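Local coordinates for protein Cas6b (Methanococcus maripaludis, PDB 4Z7K) that is an endoribonuclease that processes CRISPR RNA, binding a non-stem-loop transcript, at residues Y47-I52 and K157-T162; Q51-I56 and I64-L69. All coordinates share one frame; numbering follows the deposited sequence.

Overall arrangement
Contacts 1 and 2 start from one piece of chain and share Gln51 and Ile52, and their centres lie about 11 Å apart. The loop between strands 44-45 and 52-57 passes Tyr49 to the C-terminal end of helix 137-158, which makes contact 1 between parts of the N- and C-terminal Cas6b domains, 105 residues apart and beside the RNA. The chain then enters strand 52-57 and pairs with strand 60-66, the hairpin of contact 2, in the four-stranded antiparallel sheet of the N-terminal domain. Ile66 CD1 packs on Pro50 O and the Tyr49 ring, so the RNA-contacting loop rests directly on the hairpin at that edge of the sheet.

Contact 1 of 2, residues Y47-I52 and K157-T162; sequences YKYPQI and KSLGYT. With nucleotides of chain C.
Ser158 and Leu159 meet Tyr49 with different atoms. The Ser158 hydroxyl comes up to the backbone, where Tyr49 N donates to OG at 3.2 Å with an N-H...O angle of 152°. That oxygen stands anti to its own backbone N (chi1 174°), which directs it at the loop, and it also touches the aliphatic part of Lys48, with CG 3.6 Å from OG. Leu159 instead reaches the Tyr49 ring at its edge: CD1 lies near the ring plane, 3.4 Å from CD2, and the two side chains run obliquely to each other. The phenol hydroxyl of Tyr49 is bonded to Gly203 O, which anchors the far end of the ring.

Behind these residues helix 137-158 finishes in a Schellman motif, with Gly160 at positive phi as the C-prime residue, Tyr161 N bonded to Ser156 O and Gly160 N to Lys157 O. The helix end thus packs a Cas6b C-terminal domain element on an N-terminal domain loop, and both sides also hold RNA. The Tyr47 ring takes G22 of chain C over one face, N9 lying 3.6 Å above the plane and offset toward the rim. At its edge, in plane, are A15 N6 and A12 C2 of chain C. Tyr47 OH lies close to both N3 and O2' of A12 of chain C, although the N3 bond is modelled too short to be taken literally. From the helix, the extended chain of Lys157 brings NZ to O2' of A15 of chain C, 2.7 Å away, and NZ also bonds N1 of another adenine base.

Contact 2 of 2, residues Q51-I56 and I64-L69; sequences QIQFKI and IGIGSL
Leu69 CD2 lies over one face of the Gln51 amide, 3.6 Å from CD, with OE1 and NE2 about equally close to that methyl; the two side chains cross at about a right angle. Ile66 CD1 comes to the NE2 end of the Gln53 amide, somewhat off its plane, and these two side chains run obliquely to each other, while the same NE2 is hydrogen-bonded to Pro50 O.

These side chains flank the antiparallel beta hairpin of strands 52-57 and 60-66; the axes of 52-56 and 64-66 approach to 4.9 Å, with N-to-C directions at 159°. Gln53 and Ile64 form a hydrogen-bonded pair: Ile64 N reaches Gln53 O at 3.0 Å, nearly straight at 169° and in the carbonyl plane, and Gln53 N donates back to Ile64 O. Beyond the non-hydrogen-bonded pair Ile52-Gly65, Ile66 N bonds Gln51 O. Gln53 and Ile64 share one sheet face, where Lys55 CD also approaches Ile64 CG1 and the lysine NZ is bonded to Thr214 OG1.

Ile52 occupies the other face. Its second torsion (chi2 -70°) folds CD1 back over the neighbouring strand, where the methyl lies 3.6 Å from Gly65 CA and 3.3 Å from Ile64 O.

Contact 1 of 2, residues Y47-I52 and K157-T162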
loop_
_atom_site.group_PDB
_atom_site.type_symbol
_atom_site.label_atom_id
_atom_site.label_comp_id
_atom_site.label_asym_id
_atom_site.label_seq_id
_atom_site.Cartn_x
_atom_site.Cartn_y
_atom_site.Cartn_z
ATOM N N TYR B 47 13.187 8.130 5.774
ATOM C CA TYR B 47 12.020 8.765 5.152
ATOM C C TYR B 47 12.278 10.226 4.777
ATOM O O TYR B 47 11.697 11.155 5.365
ATOM C CB TYR B 47 10.797 8.627 6.076
ATOM C CG TYR B 47 10.214 7.222 6.061
ATOM C CD1 TYR B 47 8.965 6.962 5.510
ATOM C CD2 TYR B 47 10.935 6.153 6.559
ATOM C CE1 TYR B 47 8.450 5.665 5.489
ATOM C CE2 TYR B 47 10.436 4.864 6.536
ATOM C CZ TYR B 47 9.198 4.617 6.003
ATOM O OH TYR B 47 8.721 3.318 5.996
ATOM N N LYS B 48 13.134 10.410 3.779
ATOM C CA LYS B 48 13.445 11.715 3.210
ATOM C C LYS B 48 13.519 11.603 1.687
ATOM O O LYS B 48 13.567 10.496 1.135
ATOM C CB LYS B 48 14.771 12.251 3.758
ATOM C CG LYS B 48 14.676 13.190 4.974
ATOM C CD LYS B 48 16.055 13.785 5.293
ATOM C CE LYS B 48 17.004 12.712 5.871
ATOM N NZ LYS B 48 18.397 13.168 6.219
ATOM N N TYR B 49 13.532 12.739 1.002
ATOM C CA TYR B 49 13.663 12.734 -0.445
ATOM C C TYR B 49 15.105 12.467 -0.841
ATOM O O TYR B 49 15.992 13.245 -0.452
ATOM C CB TYR B 49 13.215 14.076 -1.012
ATOM C CG TYR B 49 13.307 14.190 -2.520
ATOM C CD1 TYR B 49 12.505 13.401 -3.349
ATOM C CD2 TYR B 49 14.153 15.113 -3.111
ATOM C CE1 TYR B 49 12.570 13.511 -4.718
ATOM C CE2 TYR B 49 14.225 15.234 -4.479
ATOM C CZ TYR B 49 13.431 14.430 -5.280
ATOM O OH TYR B 49 13.504 14.549 -6.649
ATOM N N PRO B 50 15.332 11.391 -1.647
ATOM C CA PRO B 50 16.650 10.888 -2.089
ATOM C C PRO B 50 17.465 11.932 -2.838
ATOM O O PRO B 50 17.000 12.435 -3.861
ATOM C CB PRO B 50 16.303 9.710 -3.011
ATOM C CG PRO B 50 14.966 9.283 -2.573
ATOM C CD PRO B 50 14.244 10.536 -2.147
ATOM N N GLN B 51 18.653 12.261 -2.332
ATOM C CA GLN B 51 19.481 13.276 -2.972
ATOM C C GLN B 51 20.541 12.590 -3.812
ATOM O O GLN B 51 21.422 13.243 -4.375
ATOM C CB GLN B 51 20.051 14.245 -1.930
ATOM C CG GLN B 51 19.190 14.266 -0.657
ATOM C CD GLN B 51 19.537 15.379 0.322
ATOM O OE1 GLN B 51 20.338 16.268 0.022
ATOM N NE2 GLN B 51 18.916 15.339 1.501
ATOM N N ILE B 52 20.426 11.264 -3.882
ATOM C CA ILE B 52 21.067 10.464 -4.928
ATOM C C ILE B 52 20.015 9.544 -5.550
ATOM O O ILE B 52 19.457 8.701 -4.849
ATOM C CB ILE B 52 22.242 9.596 -4.405
ATOM C CG1 ILE B 52 23.474 10.447 -4.126
ATOM C CG2 ILE B 52 22.632 8.540 -5.443
ATOM C CD1 ILE B 52 24.116 10.966 -5.369
ATOM N N LYS B 157 10.107 20.142 0.955
ATOM C CA LYS B 157 10.278 20.183 2.385
ATOM C C LYS B 157 11.636 19.601 2.761
ATOM O O LYS B 157 12.491 20.313 3.289
ATOM C CB LYS B 157 9.130 19.391 3.012
ATOM C CG LYS B 157 9.252 18.934 4.445
ATOM C CD LYS B 157 8.008 18.116 4.769
ATOM C CE LYS B 157 8.031 17.527 6.153
ATOM N NZ LYS B 157 6.815 16.695 6.332
ATOM N N SER B 158 11.871 18.345 2.388
ATOM C CA SER B 158 13.131 17.656 2.673
ATOM C C SER B 158 14.380 18.353 2.098
ATOM O O SER B 158 15.498 18.039 2.489
ATOM C CB SER B 158 13.047 16.213 2.156
ATOM O OG SER B 158 14.285 15.530 2.274
ATOM N N LEU B 159 14.179 19.312 1.201
ATOM C CA LEU B 159 15.257 20.121 0.630
ATOM C C LEU B 159 15.256 21.524 1.209
ATOM O O LEU B 159 15.877 22.447 0.662
ATOM C CB LEU B 159 15.108 20.210 -0.886
ATOM C CG LEU B 159 15.641 19.138 -1.835
ATOM C CD1 LEU B 159 15.385 17.735 -1.323
ATOM C CD2 LEU B 159 14.945 19.333 -3.170
ATOM N N GLY B 160 14.522 21.675 2.305
ATOM C CA GLY B 160 14.475 22.920 3.042
ATOM C C GLY B 160 13.974 24.120 2.270
ATOM O O GLY B 160 14.567 25.193 2.345
ATOM N N TYR B 161 12.886 23.955 1.527
ATOM C CA TYR B 161 12.222 25.108 0.920
ATOM C C TYR B 161 10.781 25.045 1.342
ATOM O O TYR B 161 10.081 24.069 1.064
ATOM C CB TYR B 161 12.325 25.098 -0.609
ATOM C CG TYR B 161 11.722 26.299 -1.346
ATOM C CD1 TYR B 161 12.464 27.454 -1.584
ATOM C CD2 TYR B 161 10.417 26.260 -1.816
ATOM C CE1 TYR B 161 11.919 28.532 -2.280
ATOM C CE2 TYR B 161 9.865 27.331 -2.498
ATOM C CZ TYR B 161 10.614 28.465 -2.731
ATOM O OH TYR B 161 10.043 29.521 -3.420
ATOM N N THR B 162 10.334 26.075 2.044
ATOM C CA THR B 162 8.947 26.102 2.435
ATOM C C THR B 162 8.265 27.065 1.470
ATOM O O THR B 162 8.799 28.132 1.128
ATOM C CB THR B 162 8.784 26.488 3.915
ATOM O OG1 THR B 162 9.668 27.571 4.228
ATOM C CG2 THR B 162 9.115 25.268 4.830
ATOM P P G C 22 9.902 8.196 -1.641
ATOM O OP1 G C 22 10.950 8.686 -2.584
ATOM O OP2 G C 22 9.056 7.057 -2.069
ATOM O "O5'" G C 22 10.548 7.704 -0.265
ATOM C "C5'" G C 22 11.822 8.158 0.186
ATOM C "C4'" G C 22 12.444 7.165 1.140
ATOM O "O4'" G C 22 11.565 6.987 2.281
ATOM C "C3'" G C 22 12.638 5.757 0.577
ATOM O "O3'" G C 22 13.883 5.594 -0.084
ATOM C "C2'" G C 22 12.515 4.867 1.798
ATOM O "O2'" G C 22 13.756 4.827 2.487
ATOM C "C1'" G C 22 11.480 5.623 2.630
ATOM N N9 G C 22 10.109 5.183 2.313
ATOM C C8 G C 22 9.121 6.026 1.878
ATOM N N7 G C 22 7.988 5.438 1.650
ATOM C C5 G C 22 8.248 4.117 1.945
ATOM C C6 G C 22 7.372 3.019 1.877
ATOM O O6 G C 22 6.185 3.024 1.535
ATOM N N1 G C 22 7.999 1.842 2.264
ATOM C C2 G C 22 9.301 1.745 2.674
ATOM N N2 G C 22 9.701 0.510 3.001
ATOM N N3 G C 22 10.133 2.775 2.738
ATOM C C4 G C 22 9.546 3.929 2.362
ATOM P P A C 15 5.694 11.154 12.603
ATOM O OP1 A C 15 4.579 11.470 13.533
ATOM O OP2 A C 15 5.592 9.973 11.695
ATOM O "O5'" A C 15 5.963 12.454 11.724
ATOM C "C5'" A C 15 7.044 13.319 12.051
ATOM C "C4'" A C 15 7.588 14.018 10.838
ATOM O "O4'" A C 15 7.760 13.066 9.748
ATOM C "C3'" A C 15 6.699 15.128 10.291
ATOM O "O3'" A C 15 7.534 16.134 9.737
ATOM C "C2'" A C 15 5.955 14.425 9.156
ATOM O "O2'" A C 15 5.432 15.279 8.160
ATOM C "C1'" A C 15 7.054 13.533 8.607
ATOM N N9 A C 15 6.590 12.392 7.806
ATOM C C8 A C 15 5.498 11.574 7.999
ATOM N N7 A C 15 5.380 10.629 7.093
ATOM C C5 A C 15 6.466 10.835 6.250
ATOM C C6 A C 15 6.915 10.162 5.099
ATOM N N6 A C 15 6.303 9.103 4.559
ATOM N N1 A C 15 8.031 10.638 4.504
ATOM C C2 A C 15 8.660 11.699 5.037
ATOM N N3 A C 15 8.341 12.416 6.106
ATOM C C4 A C 15 7.224 11.916 6.677
ATOM P P A C 12 6.981 -4.751 7.573
ATOM O OP1 A C 12 8.350 -4.389 7.123
ATOM O OP2 A C 12 6.805 -5.804 8.612
ATOM O "O5'" A C 12 6.246 -3.444 8.097
ATOM C "C5'" A C 12 6.870 -2.647 9.087
ATOM C "C4'" A C 12 7.872 -1.715 8.460
ATOM O "O4'" A C 12 7.719 -1.742 7.017
ATOM C "C3'" A C 12 7.706 -0.264 8.861
ATOM O "O3'" A C 12 8.482 0.018 10.004
ATOM C "C2'" A C 12 8.138 0.520 7.623
ATOM O "O2'" A C 12 9.532 0.755 7.622
ATOM C "C1'" A C 12 7.788 -0.441 6.483
ATOM N N9 A C 12 6.484 -0.140 5.863
ATOM C C8 A C 12 5.528 -1.064 5.519
ATOM N N7 A C 12 4.451 -0.536 4.997
ATOM C C5 A C 12 4.713 0.832 4.997
ATOM C C6 A C 12 3.955 1.943 4.568
ATOM N N6 A C 12 2.736 1.863 4.032
ATOM N N1 A C 12 4.499 3.166 4.710
ATOM C C2 A C 12 5.723 3.257 5.243
ATOM N N3 A C 12 6.539 2.299 5.678
ATOM C C4 A C 12 5.967 1.091 5.528
#

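Contact 2 of 2, residues Q51-I56 and I64-L69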
loop_
_atom_site.group_PDB
_atom_site.type_symbol
_atom_site.label_atom_id
_atom_site.label_comp_id
_atom_site.label_asym_id
_atom_site.label_seq_id
_atom_site.Cartn_x
_atom_site.Cartn_y
_atom_site.Cartn_z
ATOM N N GLN B 51 18.653 12.261 -2.332
ATOM C CA GLN B 51 19.481 13.276 -2.972
ATOM C C GLN B 51 20.541 12.590 -3.812
ATOM O O GLN B 51 21.422 13.243 -4.375
ATOM C CB GLN B 51 20.051 14.245 -1.930
ATOM C CG GLN B 51 19.190 14.266 -0.657
ATOM C CD GLN B 51 19.537 15.379 0.322
ATOM O OE1 GLN B 51 20.338 16.268 0.022
ATOM N NE2 GLN B 51 18.916 15.339 1.501
ATOM N N ILE B 52 20.426 11.264 -3.882
ATOM C CA ILE B 52 21.067 10.464 -4.928
ATOM C C ILE B 52 20.015 9.544 -5.550
ATOM O O ILE B 52 19.457 8.701 -4.849
ATOM C CB ILE B 52 22.242 9.596 -4.405
ATOM C CG1 ILE B 52 23.474 10.447 -4.126
ATOM C CG2 ILE B 52 22.632 8.540 -5.443
ATOM C CD1 ILE B 52 24.116 10.966 -5.369
ATOM N N GLN B 53 19.760 9.695 -6.854
ATOM C CA GLN B 53 18.731 8.909 -7.562
ATOM C C GLN B 53 19.271 8.251 -8.837
ATOM O O GLN B 53 20.021 8.867 -9.598
ATOM C CB GLN B 53 17.546 9.797 -7.940
ATOM C CG GLN B 53 17.086 10.725 -6.850
ATOM C CD GLN B 53 16.137 11.774 -7.368
ATOM O OE1 GLN B 53 15.436 11.549 -8.354
ATOM N NE2 GLN B 53 16.118 12.934 -6.725
ATOM N N PHE B 54 18.865 7.015 -9.089
ATOM C CA PHE B 54 19.331 6.304 -10.271
ATOM C C PHE B 54 18.245 6.119 -11.332
ATOM O O PHE B 54 17.184 5.567 -11.067
ATOM C CB PHE B 54 19.915 4.971 -9.855
ATOM C CG PHE B 54 20.993 5.106 -8.841
ATOM C CD1 PHE B 54 20.730 4.892 -7.504
ATOM C CD2 PHE B 54 22.262 5.498 -9.221
ATOM C CE1 PHE B 54 21.717 5.037 -6.573
ATOM C CE2 PHE B 54 23.252 5.643 -8.301
ATOM C CZ PHE B 54 22.985 5.411 -6.974
ATOM N N LYS B 55 18.527 6.596 -12.538
ATOM C CA LYS B 55 17.533 6.656 -13.595
ATOM C C LYS B 55 18.091 6.040 -14.881
ATOM O O LYS B 55 19.311 6.032 -15.075
ATOM C CB LYS B 55 17.121 8.113 -13.806
ATOM C CG LYS B 55 16.596 8.753 -12.528
ATOM C CD LYS B 55 16.426 10.260 -12.612
ATOM C CE LYS B 55 15.597 10.779 -11.426
ATOM N NZ LYS B 55 14.276 10.100 -11.154
ATOM N N ILE B 56 17.235 5.507 -15.753
ATOM C CA ILE B 56 17.734 5.090 -17.065
ATOM C C ILE B 56 17.054 5.875 -18.173
ATOM O O ILE B 56 15.835 5.823 -18.338
ATOM C CB ILE B 56 17.547 3.599 -17.310
ATOM C CG1 ILE B 56 18.525 2.818 -16.442
ATOM C CG2 ILE B 56 17.837 3.279 -18.750
ATOM C CD1 ILE B 56 18.384 1.337 -16.579
ATOM N N ILE B 64 21.963 11.009 -10.411
ATOM C CA ILE B 64 21.722 12.383 -9.999
ATOM C C ILE B 64 22.175 12.603 -8.569
ATOM O O ILE B 64 21.877 11.789 -7.695
ATOM C CB ILE B 64 20.240 12.757 -10.110
ATOM C CG1 ILE B 64 19.675 12.286 -11.437
ATOM C CG2 ILE B 64 20.062 14.256 -9.994
ATOM C CD1 ILE B 64 20.042 13.199 -12.574
ATOM N N GLY B 65 22.901 13.693 -8.331
ATOM C CA GLY B 65 23.234 14.065 -6.971
ATOM C C GLY B 65 22.736 15.467 -6.707
ATOM O O GLY B 65 22.969 16.374 -7.518
ATOM N N ILE B 66 22.099 15.677 -5.556
ATOM C CA ILE B 66 21.450 16.961 -5.333
ATOM C C ILE B 66 21.905 17.577 -4.034
ATOM O O ILE B 66 22.010 16.893 -3.007
ATOM C CB ILE B 66 19.916 16.852 -5.270
ATOM C CG1 ILE B 66 19.372 15.761 -6.181
ATOM C CG2 ILE B 66 19.287 18.200 -5.569
ATOM C CD1 ILE B 66 18.030 15.262 -5.717
ATOM N N GLY B 67 22.165 18.881 -4.099
ATOM C CA GLY B 67 22.651 19.658 -2.972
ATOM C C GLY B 67 24.075 19.308 -2.570
ATOM O O GLY B 67 24.636 18.301 -3.017
ATOM N N SER B 68 24.636 20.122 -1.683
ATOM C CA SER B 68 25.984 19.908 -1.192
ATOM C C SER B 68 26.146 18.489 -0.685
ATOM O O SER B 68 27.191 17.878 -0.883
ATOM C CB SER B 68 26.313 20.899 -0.085
ATOM O OG SER B 68 25.459 20.685 1.023
ATOM N N LEU B 69 25.117 17.984 -0.008
ATOM C CA LEU B 69 25.135 16.628 0.543
ATOM C C LEU B 69 25.273 15.552 -0.546
ATOM O O LEU B 69 26.007 14.567 -0.378
ATOM C CB LEU B 69 23.874 16.371 1.369
ATOM C CG LEU B 69 23.771 14.982 2.009
ATOM C CD1 LEU B 69 24.748 14.864 3.148
ATOM C CD2 LEU B 69 22.357 14.688 2.483
#